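PDB 3OG2: beta-galactosidase from Trichoderma reesei, which probably hydrolyses terminal non-reducing beta-D-galactose residues from beta-D-galactosides, as a family 35 glycoside hydrolase built on a TIM barrel. Local coordinates for residues Ala646-Leu657 / Leu973-Leu982; Val943-Asn951 / Gly984-Lys992. All coordinates share one frame; numbering follows the deposited sequence.

Overall arrangement
Both contacts belong to the part of the chain that follows the TIM barrel, and their centres lie about 15 Å apart on the same side of the molecule's centre. Along the chain the order is 646-657, 943-951, 973-982, 984-992, so the two pairings interlock instead of nesting. Strand 900-908 is common ground: it pairs with strand 940-943, which leads into the loop 943-951, and with strands 973-977 and 981-982 of interaction 1. Interaction 1 ties those last strands to the earlier linker between strands 641-643 and 663-666. Interaction 2 then ties the tail that leaves strand 981-982 to the turn after strand 940-943.

Interaction 1 of 2, residues Ala646-Leu657 / Leu973-Leu982; sequences AIEIPHVQVPEL and LALKSKSPIL
Leu657 and Leu975 cross at about a right angle, with Leu657 CG packed against Leu975 CB at 4.0 Å. The CD1 branch of Leu657 reaches past it to the strand backbone, 3.6 Å from Leu975 N, and also lies against Leu973 CG. Leu657 is buried, and a branched aliphatic chain suits it because CD1 can cover the strand backbone and Leu973 CG while CG and CD2 lie against Leu975 CB. Replacing Leu657 by an alanine would probably leave a gap over Leu973 and Leu975 and weaken the hold on this end of the linker. Beside it a water joins the two backbones, donating to Pro655 O and accepting from Leu657 N and Leu975 N.

Val654 meets Leu975 from another direction, again nearly perpendicular: its CB is 3.8 Å from Leu975 CD2. The leucine has CG anti to its backbone nitrogen (chi1 -172°), a turn that carries CD2 up to Val654 and, more loosely, to the ring of Pro655. This is an extended linker between strands 641-643 and 663-666 running nearly antiparallel to 973-982, yet no direct hydrogen bond links the two; the strand residues Ala974 and Lys976 instead bond through their backbones to strand 900-908. Apolar packing therefore carries the direct contact.

Toward the other end, Pro980 packs against Ile649 and Pro650. The two proline rings slide past each other in opposite directions, Pro650 CD lying 3.7 Å from Pro980 CG, and that same CG presses on Pro650 O at 3.2 Å. Ile649 meets Pro980 obliquely, its CG2 3.6 Å from Pro980 O and also touching ring atom CG. Rigid prolines suit an extended path without backbone pairing. Farther on, Leu982 CD2 lies 3.4 Å from Ala646 O.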
# COMPACT_ATOMS: atom_id res chain seq x y z
N ALA A 646 -19.60 23.47 12.39
CA ALA A 646 -19.64 22.79 13.68
C ALA A 646 -18.66 21.64 13.66
O ALA A 646 -18.66 20.84 12.71
CB ALA A 646 -21.05 22.25 13.97
N ILE A 647 -17.80 21.56 14.64
CA ILE A 647 -16.87 20.44 14.80
C ILE A 647 -16.87 20.03 16.26
O ILE A 647 -16.30 20.73 17.08
CB ILE A 647 -15.44 20.79 14.32
CG1 ILE A 647 -15.44 21.26 12.86
CG2 ILE A 647 -14.47 19.64 14.59
CD1 ILE A 647 -14.19 22.00 12.49
N GLU A 648 -17.52 18.95 16.59
CA GLU A 648 -17.45 18.40 17.94
C GLU A 648 -16.66 17.10 17.83
O GLU A 648 -17.02 16.25 16.98
CB GLU A 648 -18.86 18.13 18.44
CG GLU A 648 -19.77 19.35 18.33
CD GLU A 648 -19.85 19.95 19.73
OE1 GLU A 648 -20.97 20.03 20.29
OE2 GLU A 648 -18.72 20.28 20.15
N ILE A 649 -15.61 16.93 18.61
CA ILE A 649 -14.87 15.65 18.63
C ILE A 649 -15.23 14.96 19.94
O ILE A 649 -14.85 15.45 21.02
CB ILE A 649 -13.36 15.90 18.49
CG1 ILE A 649 -13.01 16.74 17.25
CG2 ILE A 649 -12.54 14.60 18.54
CD1 ILE A 649 -13.41 16.11 15.93
N PRO A 650 -16.02 13.90 19.91
CA PRO A 650 -16.52 13.33 21.17
C PRO A 650 -15.49 12.42 21.81
O PRO A 650 -14.57 11.97 21.14
CB PRO A 650 -17.73 12.51 20.72
CG PRO A 650 -17.33 12.06 19.32
CD PRO A 650 -16.56 13.21 18.71
N HIS A 651 -15.73 12.16 23.08
CA HIS A 651 -15.07 11.10 23.78
C HIS A 651 -15.67 9.81 23.27
O HIS A 651 -16.88 9.68 23.12
CB HIS A 651 -15.34 11.23 25.29
CG HIS A 651 -14.79 10.05 26.04
ND1 HIS A 651 -13.43 9.88 26.23
CD2 HIS A 651 -15.37 8.96 26.59
CE1 HIS A 651 -13.22 8.74 26.90
NE2 HIS A 651 -14.38 8.15 27.14
N VAL A 652 -14.82 8.83 23.03
CA VAL A 652 -15.39 7.55 22.64
C VAL A 652 -15.02 6.49 23.67
O VAL A 652 -13.88 6.36 24.07
CB VAL A 652 -14.88 7.23 21.23
CG1 VAL A 652 -14.73 5.75 20.99
CG2 VAL A 652 -15.88 7.88 20.25
N GLN A 653 -16.05 5.78 24.04
CA GLN A 653 -15.88 4.62 24.90
C GLN A 653 -16.18 3.37 24.09
O GLN A 653 -17.16 3.20 23.35
CB GLN A 653 -16.73 4.67 26.18
CG GLN A 653 -15.93 4.51 27.46
CD GLN A 653 -14.86 3.45 27.56
OE1 GLN A 653 -14.94 2.56 28.43
NE2 GLN A 653 -13.81 3.48 26.73
N VAL A 654 -15.27 2.43 24.22
CA VAL A 654 -15.57 1.14 23.57
C VAL A 654 -15.52 0.06 24.65
O VAL A 654 -14.97 0.25 25.74
CB VAL A 654 -14.60 0.82 22.42
CG1 VAL A 654 -14.82 1.75 21.22
CG2 VAL A 654 -13.19 0.83 22.99
N PRO A 655 -16.14 -1.06 24.37
CA PRO A 655 -16.19 -2.11 25.39
C PRO A 655 -14.78 -2.60 25.73
O PRO A 655 -13.89 -2.60 24.88
CB PRO A 655 -16.96 -3.24 24.72
CG PRO A 655 -17.63 -2.65 23.55
CD PRO A 655 -16.83 -1.47 23.12
N GLU A 656 -14.63 -2.99 26.99
CA GLU A 656 -13.48 -3.72 27.51
C GLU A 656 -13.47 -5.18 27.06
O GLU A 656 -14.37 -5.95 27.42
CB GLU A 656 -13.49 -3.68 29.05
CG GLU A 656 -13.39 -2.27 29.60
CD GLU A 656 -13.41 -2.24 31.12
OE1 GLU A 656 -14.38 -1.67 31.70
OE2 GLU A 656 -12.42 -2.79 31.66
N LEU A 657 -12.48 -5.60 26.29
CA LEU A 657 -12.46 -6.99 25.81
C LEU A 657 -12.34 -7.99 26.96
O LEU A 657 -12.79 -9.12 26.89
CB LEU A 657 -11.30 -7.18 24.82
CG LEU A 657 -11.38 -6.30 23.57
CD1 LEU A 657 -10.25 -6.71 22.62
CD2 LEU A 657 -12.71 -6.43 22.87
N LEU A 973 -5.35 -7.77 26.40
CA LEU A 973 -5.92 -7.66 25.06
C LEU A 973 -6.98 -6.56 25.14
O LEU A 973 -7.86 -6.63 26.00
CB LEU A 973 -6.53 -8.99 24.65
CG LEU A 973 -7.18 -9.01 23.26
CD1 LEU A 973 -6.11 -8.79 22.20
CD2 LEU A 973 -7.92 -10.33 23.09
N ALA A 974 -6.85 -5.51 24.33
CA ALA A 974 -7.71 -4.38 24.47
C ALA A 974 -8.10 -3.86 23.09
O ALA A 974 -7.35 -4.01 22.13
CB ALA A 974 -7.00 -3.29 25.28
N LEU A 975 -9.26 -3.27 23.00
CA LEU A 975 -9.69 -2.54 21.82
C LEU A 975 -9.21 -1.12 21.97
O LEU A 975 -9.51 -0.53 23.01
CB LEU A 975 -11.20 -2.77 21.78
CG LEU A 975 -11.97 -2.31 20.59
CD1 LEU A 975 -11.51 -3.13 19.38
CD2 LEU A 975 -13.46 -2.42 20.85
N LYS A 976 -8.53 -0.59 21.01
CA LYS A 976 -8.07 0.80 21.01
C LYS A 976 -8.74 1.59 19.90
O LYS A 976 -8.96 1.10 18.78
CB LYS A 976 -6.52 0.88 20.86
CG LYS A 976 -5.93 0.15 22.07
CD LYS A 976 -6.23 0.85 23.39
CE LYS A 976 -5.32 0.36 24.49
NZ LYS A 976 -5.19 1.31 25.63
N SER A 977 -9.06 2.85 20.20
CA SER A 977 -9.63 3.74 19.20
C SER A 977 -8.65 4.92 18.97
O SER A 977 -7.94 5.34 19.88
CB SER A 977 -11.00 4.27 19.59
OG SER A 977 -10.87 5.02 20.82
N LYS A 978 -8.66 5.42 17.74
CA LYS A 978 -7.94 6.67 17.45
C LYS A 978 -8.94 7.80 17.63
O LYS A 978 -10.15 7.58 17.76
CB LYS A 978 -7.35 6.61 16.07
CG LYS A 978 -6.45 5.41 15.83
CD LYS A 978 -5.20 5.41 16.68
CE LYS A 978 -4.52 4.03 16.62
NZ LYS A 978 -3.24 4.06 17.39
N SER A 979 -8.43 9.01 17.65
CA SER A 979 -9.30 10.19 17.85
C SER A 979 -10.37 10.25 16.77
O SER A 979 -10.04 10.12 15.56
CB SER A 979 -8.39 11.43 17.85
OG SER A 979 -9.16 12.60 18.15
N PRO A 980 -11.63 10.45 17.14
CA PRO A 980 -12.68 10.43 16.11
C PRO A 980 -12.53 11.55 15.09
O PRO A 980 -12.22 12.69 15.46
CB PRO A 980 -13.99 10.65 16.90
CG PRO A 980 -13.60 10.98 18.28
CD PRO A 980 -12.17 10.68 18.49
N ILE A 981 -12.78 11.23 13.84
CA ILE A 981 -12.72 12.25 12.78
C ILE A 981 -14.13 12.53 12.28
O ILE A 981 -14.80 11.64 11.81
CB ILE A 981 -11.85 11.72 11.61
CG1 ILE A 981 -10.43 11.43 12.16
CG2 ILE A 981 -11.89 12.68 10.44
CD1 ILE A 981 -9.79 10.28 11.43
N LEU A 982 -14.55 13.78 12.40
CA LEU A 982 -15.86 14.15 11.86
C LEU A 982 -15.78 14.06 10.36
O LEU A 982 -14.87 14.68 9.77
CB LEU A 982 -16.17 15.58 12.34
CG LEU A 982 -17.56 16.09 11.95
CD1 LEU A 982 -18.66 15.31 12.65
CD2 LEU A 982 -17.66 17.57 12.27
O HOH W 1 -10.90 -3.19 25.36

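Interaction 2 of 2, residues Val943-Asn951 / Gly984-Lys992; sequences VPEGILDYN and GRERVEVVK
A tight turn following strand 940-943, in the second all-beta domain, receives the C-terminal tail that leaves strand 981-982. Within this turn Gly946 O accepts a nearly straight hydrogen bond (169°) from Val991 N, 2.8 Å long. Glycine suits this place because its backbone angles would jam a CB against the preceding carbonyl oxygen, and Val988 CG1 already packs 3.8 Å from Gly946 CA. Val990 CG2 covers the carboxylate of Asp949, whose OD1 closes an Asx turn with Asn951 N.

Glu945 reaches the tail with a fully extended chain, CG anti to the backbone nitrogen. Glu945 OE1 forms a salt bridge with Arg985 NH2 at 2.7 Å, met on the syn side but 23° out of the carboxylate plane; the carboxylate and guanidinium planes are turned 74° apart. Val988 CG2 sits 3.6 Å above the guanidinium plane of Arg985, and Glu945 CG lies over the face of the Tyr950 ring.

Water molecules extend the bridge: one links Glu945 OE1 to Arg985 NH1, another Glu945 OE2 to Val988 O. Arg985 NH2 also donates to Ala897 O. With both charged residues buried, such pairing and hydration probably keep Glu945 ionised.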
# COMPACT_ATOMS: atom_id res chain seq x y z
N VAL A 943 -8.51 -3.22 12.31
CA VAL A 943 -9.55 -3.93 11.57
C VAL A 943 -10.50 -2.89 11.05
O VAL A 943 -10.98 -2.13 11.87
CB VAL A 943 -10.26 -5.00 12.43
CG1 VAL A 943 -11.28 -5.72 11.56
CG2 VAL A 943 -9.20 -5.95 13.01
N PRO A 944 -10.77 -2.82 9.75
CA PRO A 944 -11.59 -1.70 9.27
C PRO A 944 -13.07 -1.83 9.58
O PRO A 944 -13.64 -2.90 9.61
CB PRO A 944 -11.44 -1.80 7.75
CG PRO A 944 -11.12 -3.24 7.50
CD PRO A 944 -10.32 -3.73 8.68
N GLU A 945 -13.70 -0.64 9.80
CA GLU A 945 -15.14 -0.55 9.70
C GLU A 945 -15.60 -1.19 8.40
O GLU A 945 -14.94 -1.00 7.38
CB GLU A 945 -15.55 0.94 9.75
CG GLU A 945 -17.06 1.13 9.84
CD GLU A 945 -17.42 2.59 9.88
OE1 GLU A 945 -16.56 3.43 10.29
OE2 GLU A 945 -18.57 2.94 9.52
N GLY A 946 -16.68 -1.98 8.43
CA GLY A 946 -17.04 -2.74 7.22
C GLY A 946 -16.83 -4.19 7.55
O GLY A 946 -17.75 -5.03 7.46
N ILE A 947 -15.64 -4.56 7.98
CA ILE A 947 -15.38 -5.86 8.57
C ILE A 947 -15.98 -5.86 10.00
O ILE A 947 -16.72 -6.79 10.31
CB ILE A 947 -13.89 -6.23 8.57
CG1 ILE A 947 -13.32 -6.33 7.14
CG2 ILE A 947 -13.70 -7.55 9.31
CD1 ILE A 947 -14.00 -7.38 6.25
N LEU A 948 -15.67 -4.81 10.76
CA LEU A 948 -16.44 -4.60 11.99
C LEU A 948 -17.76 -3.90 11.72
O LEU A 948 -17.82 -2.99 10.87
CB LEU A 948 -15.63 -3.70 12.91
CG LEU A 948 -14.51 -4.37 13.69
CD1 LEU A 948 -13.54 -3.35 14.25
CD2 LEU A 948 -15.08 -5.23 14.84
N ASP A 949 -18.82 -4.23 12.44
CA ASP A 949 -20.11 -3.60 12.42
C ASP A 949 -20.15 -2.65 13.60
O ASP A 949 -20.15 -3.08 14.77
CB ASP A 949 -21.21 -4.68 12.48
CG ASP A 949 -22.61 -4.09 12.39
OD1 ASP A 949 -22.77 -2.86 12.53
OD2 ASP A 949 -23.60 -4.86 12.23
N TYR A 950 -20.14 -1.35 13.35
CA TYR A 950 -20.09 -0.35 14.40
C TYR A 950 -21.44 -0.12 15.04
O TYR A 950 -21.55 0.65 16.00
CB TYR A 950 -19.57 1.00 13.83
CG TYR A 950 -18.05 1.03 13.72
CD1 TYR A 950 -17.28 -0.10 13.43
CD2 TYR A 950 -17.39 2.24 13.88
CE1 TYR A 950 -15.89 0.01 13.33
CE2 TYR A 950 -16.01 2.36 13.80
CZ TYR A 950 -15.28 1.22 13.52
OH TYR A 950 -13.93 1.35 13.43
N ASN A 951 -22.49 -0.80 14.57
CA ASN A 951 -23.84 -0.62 15.17
C ASN A 951 -24.51 -1.96 15.20
O ASN A 951 -25.60 -2.25 14.72
CB ASN A 951 -24.61 0.45 14.37
CG ASN A 951 -24.06 1.84 14.71
OD1 ASN A 951 -23.34 2.49 13.92
ND2 ASN A 951 -24.41 2.32 15.92
N GLY A 984 -17.11 13.47 6.16
CA GLY A 984 -17.98 13.72 5.02
C GLY A 984 -17.85 12.59 4.00
O GLY A 984 -18.28 12.77 2.87
N ARG A 985 -17.29 11.43 4.41
CA ARG A 985 -17.18 10.29 3.51
C ARG A 985 -18.52 9.73 3.14
O ARG A 985 -19.55 10.00 3.80
CB ARG A 985 -16.37 9.18 4.21
CG ARG A 985 -17.19 8.52 5.33
CD ARG A 985 -16.28 7.56 6.11
NE ARG A 985 -17.04 7.10 7.30
CZ ARG A 985 -16.55 6.20 8.14
NH1 ARG A 985 -15.35 5.65 7.96
NH2 ARG A 985 -17.27 5.84 9.20
N GLU A 986 -18.54 8.88 2.12
CA GLU A 986 -19.73 8.09 1.82
C GLU A 986 -19.79 6.96 2.84
O GLU A 986 -18.79 6.44 3.34
CB GLU A 986 -19.66 7.50 0.41
CG GLU A 986 -19.65 8.51 -0.70
CD GLU A 986 -20.80 9.47 -0.83
OE1 GLU A 986 -21.95 8.99 -0.73
OE2 GLU A 986 -20.63 10.69 -1.03
N ARG A 987 -21.00 6.57 3.21
CA ARG A 987 -21.22 5.62 4.29
C ARG A 987 -20.59 4.26 4.00
O ARG A 987 -20.58 3.79 2.86
CB ARG A 987 -22.74 5.49 4.53
CG ARG A 987 -23.26 6.69 5.34
CD ARG A 987 -24.55 6.52 6.08
NE ARG A 987 -25.59 7.39 5.61
CZ ARG A 987 -25.76 8.34 4.73
NH1 ARG A 987 -24.83 8.81 3.91
NH2 ARG A 987 -26.99 8.89 4.66
N VAL A 988 -20.09 3.65 5.08
CA VAL A 988 -19.47 2.34 5.01
C VAL A 988 -20.51 1.26 5.28
O VAL A 988 -21.16 1.25 6.29
CB VAL A 988 -18.33 2.19 6.03
CG1 VAL A 988 -17.62 0.82 5.88
CG2 VAL A 988 -17.30 3.31 5.90
N GLU A 989 -20.63 0.36 4.32
CA GLU A 989 -21.57 -0.73 4.45
C GLU A 989 -20.88 -1.92 5.06
O GLU A 989 -19.73 -2.27 4.68
CB GLU A 989 -22.09 -1.12 3.06
CG GLU A 989 -22.87 0.05 2.46
CD GLU A 989 -23.78 -0.44 1.37
OE1 GLU A 989 -24.09 -1.66 1.43
OE2 GLU A 989 -24.14 0.39 0.49
N VAL A 990 -21.57 -2.60 5.96
CA VAL A 990 -21.00 -3.79 6.59
C VAL A 990 -20.89 -4.91 5.57
O VAL A 990 -21.83 -5.20 4.83
CB VAL A 990 -21.91 -4.22 7.77
CG1 VAL A 990 -21.39 -5.51 8.36
CG2 VAL A 990 -22.01 -3.08 8.79
N VAL A 991 -19.75 -5.56 5.58
CA VAL A 991 -19.53 -6.71 4.71
C VAL A 991 -20.27 -7.89 5.30
O VAL A 991 -20.06 -8.20 6.48
CB VAL A 991 -18.01 -6.94 4.60
CG1 VAL A 991 -17.74 -8.19 3.80
CG2 VAL A 991 -17.33 -5.75 3.94
N LYS A 992 -21.11 -8.51 4.50
CA LYS A 992 -22.01 -9.58 4.95
C LYS A 992 -21.37 -10.95 4.85
O LYS A 992 -21.78 -11.79 4.04
CB LYS A 992 -23.31 -9.55 4.12
CG LYS A 992 -23.99 -8.18 4.15
CD LYS A 992 -25.37 -8.13 3.49
CE LYS A 992 -26.00 -6.76 3.56
NZ LYS A 992 -26.33 -6.10 2.27
O HOH W 2 -20.11 4.75 7.77
O HOH W 3 -13.94 3.90 10.13
O HOH W 4 -20.48 1.22 9.05
O HOH W 5 -18.51 -8.25 8.69